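Local coordinates for aggretin alpha chain (Agkistrodon rhodostoma, PDB 3BX4), which triggers platelet activation and aggregation as a snake venom toxin, by binding the C-type lectin-like receptor CLEC1B (CLEC2), at residues Ser55-Gln60 / Ala128-Leu133. Sequence-based numbering, arbitrary orientation.
Sequences SWLISQ and AFVCKL
Ser55 O is gripped twice by Ser59, in helix 48-59, whose Leu57 and Ile58 pack on Val130 of strand 127-133. The backbone amide, Ser59 N, reaches Ser55 O at 3.0 Å, while Ser59 OG bonds to the same Ser55 O at 3.1 Å from the opposite face of the carbonyl plane, 36° out of it. This double grip sits on the side of the helix turned from the strand; the side facing the strand carries hydrocarbon.

There Val130 points at the helix and divides its two methyls between neighbouring residues. With CG1 anti to the backbone N (chi1 172°), that branch meets one methyl of Leu57, Leu57 CD2 to Val130 CG1 at 3.9 Å. The other branch takes Ile58: Val130 CG2 lies 3.8 Å from Ile58 CG1, with the terminal methyl Ile58 CD1 close behind. Val70 of strand 69-76, parallel to strand 127-133, touches both Ile58 and Val130, and Tyr17 flanks Leu57.

Alternation along the strand sends Phe129 and Cys131 to the other face of the sheet, where helix 26-34 lies and Cys131 is joined to Cys33 by a disulfide. The contact illustrates how the C-type lectin fold sets its two helices against opposite faces of one sheet. Further along the strand, Lys132 NZ forms salt bridges with Glu46 and with Glu50 of helix 48-59. Between the two segments themselves the contact is purely apolar and buried, so what holds it is probably dispersion between the methyl and methylene groups and their removal from water, with directed polar bonds supplied from around it.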
loop_
_atom_site.group_PDB
_atom_site.type_symbol
_atom_site.label_atom_id
_atom_site.label_comp_id
_atom_site.label_asym_id
_atom_site.label_seq_id
_atom_site.Cartn_x
_atom_site.Cartn_y
_atom_site.Cartn_z
ATOM N N SER C 55 -16.549 20.584 2.720
ATOM C CA SER C 55 -17.757 20.113 3.428
ATOM C C SER C 55 -19.022 20.537 2.664
ATOM O O SER C 55 -19.956 19.734 2.434
ATOM C CB SER C 55 -17.744 20.627 4.872
ATOM O OG SER C 55 -18.969 20.279 5.492
ATOM N N TRP C 56 -19.064 21.810 2.241
ATOM C CA TRP C 56 -20.178 22.373 1.463
ATOM C C TRP C 56 -20.380 21.640 0.123
ATOM O O TRP C 56 -21.505 21.270 -0.280
ATOM C CB TRP C 56 -19.880 23.874 1.198
ATOM C CG TRP C 56 -20.901 24.527 0.296
ATOM C CD1 TRP C 56 -22.166 24.955 0.635
ATOM C CD2 TRP C 56 -20.751 24.784 -1.099
ATOM N NE1 TRP C 56 -22.789 25.478 -0.474
ATOM C CE2 TRP C 56 -21.942 25.400 -1.548
ATOM C CE3 TRP C 56 -19.695 24.580 -2.015
ATOM C CZ2 TRP C 56 -22.123 25.821 -2.885
ATOM C CZ3 TRP C 56 -19.867 24.975 -3.359
ATOM C CH2 TRP C 56 -21.079 25.600 -3.779
ATOM N N LEU C 57 -19.271 21.340 -0.554
ATOM C CA LEU C 57 -19.282 20.715 -1.868
ATOM C C LEU C 57 -19.940 19.333 -1.705
ATOM O O LEU C 57 -20.682 18.947 -2.540
ATOM C CB LEU C 57 -17.835 20.542 -2.380
ATOM C CG LEU C 57 -17.686 20.039 -3.846
ATOM C CD1 LEU C 57 -17.926 21.124 -4.875
ATOM C CD2 LEU C 57 -16.292 19.444 -3.984
ATOM N N ILE C 58 -19.612 18.611 -0.648
ATOM C CA ILE C 58 -20.120 17.237 -0.456
ATOM C C ILE C 58 -21.610 17.391 -0.142
ATOM O O ILE C 58 -22.463 16.622 -0.657
ATOM C CB ILE C 58 -19.396 16.530 0.685
ATOM C CG1 ILE C 58 -17.917 16.246 0.299
ATOM C CG2 ILE C 58 -20.178 15.275 1.087
ATOM C CD1 ILE C 58 -17.032 15.815 1.457
ATOM N N SER C 59 -21.915 18.389 0.672
ATOM C CA SER C 59 -23.308 18.677 1.040
ATOM C C SER C 59 -24.176 19.081 -0.157
ATOM O O SER C 59 -25.391 18.831 -0.138
ATOM C CB SER C 59 -23.323 19.703 2.167
ATOM O OG SER C 59 -22.816 19.020 3.331
ATOM N N GLN C 60 -23.582 19.630 -1.217
ATOM C CA GLN C 60 -24.287 19.992 -2.457
ATOM C C GLN C 60 -24.653 18.791 -3.368
ATOM O O GLN C 60 -25.450 18.925 -4.306
ATOM C CB GLN C 60 -23.417 20.950 -3.259
ATOM C CG GLN C 60 -23.364 22.351 -2.676
ATOM C CD GLN C 60 -24.599 23.171 -3.021
ATOM O OE1 GLN C 60 -24.829 23.522 -4.194
ATOM N NE2 GLN C 60 -25.383 23.494 -2.000
ATOM N N ALA C 128 -17.340 7.157 -1.705
ATOM C CA ALA C 128 -17.317 8.382 -2.512
ATOM C C ALA C 128 -15.972 9.121 -2.165
ATOM O O ALA C 128 -15.287 8.769 -1.204
ATOM C CB ALA C 128 -18.488 9.261 -2.099
ATOM N N PHE C 129 -15.657 10.103 -2.998
ATOM C CA PHE C 129 -14.324 10.779 -2.798
ATOM C C PHE C 129 -14.349 12.164 -3.409
ATOM O O PHE C 129 -15.172 12.543 -4.193
ATOM C CB PHE C 129 -13.237 9.900 -3.427
ATOM C CG PHE C 129 -13.435 9.593 -4.861
ATOM C CD1 PHE C 129 -14.186 8.458 -5.275
ATOM C CD2 PHE C 129 -12.917 10.395 -5.864
ATOM C CE1 PHE C 129 -14.376 8.182 -6.621
ATOM C CE2 PHE C 129 -13.113 10.121 -7.210
ATOM C CZ PHE C 129 -13.888 8.979 -7.609
ATOM N N VAL C 130 -13.320 13.020 -3.126
ATOM C CA VAL C 130 -13.394 14.291 -3.770
ATOM C C VAL C 130 -11.980 14.513 -4.433
ATOM O O VAL C 130 -10.998 14.177 -3.740
ATOM C CB VAL C 130 -13.569 15.463 -2.698
ATOM C CG1 VAL C 130 -13.443 16.798 -3.383
ATOM C CG2 VAL C 130 -14.982 15.314 -1.994
ATOM N N CYS C 131 -11.986 14.929 -5.706
ATOM C CA CYS C 131 -10.708 15.254 -6.479
ATOM C C CYS C 131 -10.491 16.754 -6.387
ATOM O O CYS C 131 -11.402 17.557 -6.336
ATOM C CB CYS C 131 -10.750 14.868 -7.985
ATOM S SG CYS C 131 -11.057 13.045 -8.197
ATOM N N LYS C 132 -9.211 17.123 -6.416
ATOM C CA LYS C 132 -8.771 18.558 -6.361
ATOM C C LYS C 132 -7.779 18.642 -7.500
ATOM O O LYS C 132 -6.897 17.771 -7.628
ATOM C CB LYS C 132 -8.128 18.871 -4.998
ATOM C CG LYS C 132 -7.329 20.236 -4.900
ATOM C CD LYS C 132 -6.931 20.393 -3.482
ATOM C CE LYS C 132 -6.050 21.699 -3.266
ATOM N NZ LYS C 132 -5.620 21.775 -1.870
ATOM N N LEU C 133 -7.894 19.702 -8.300
ATOM C CA LEU C 133 -7.044 19.929 -9.456
ATOM C C LEU C 133 -6.454 21.359 -9.452
ATOM O O LEU C 133 -7.128 22.289 -9.094
ATOM C CB LEU C 133 -7.930 19.761 -10.686
ATOM C CG LEU C 133 -7.445 20.093 -12.041
ATOM C CD1 LEU C 133 -6.437 18.937 -12.383
ATOM C CD2 LEU C 133 -8.581 20.149 -13.071
#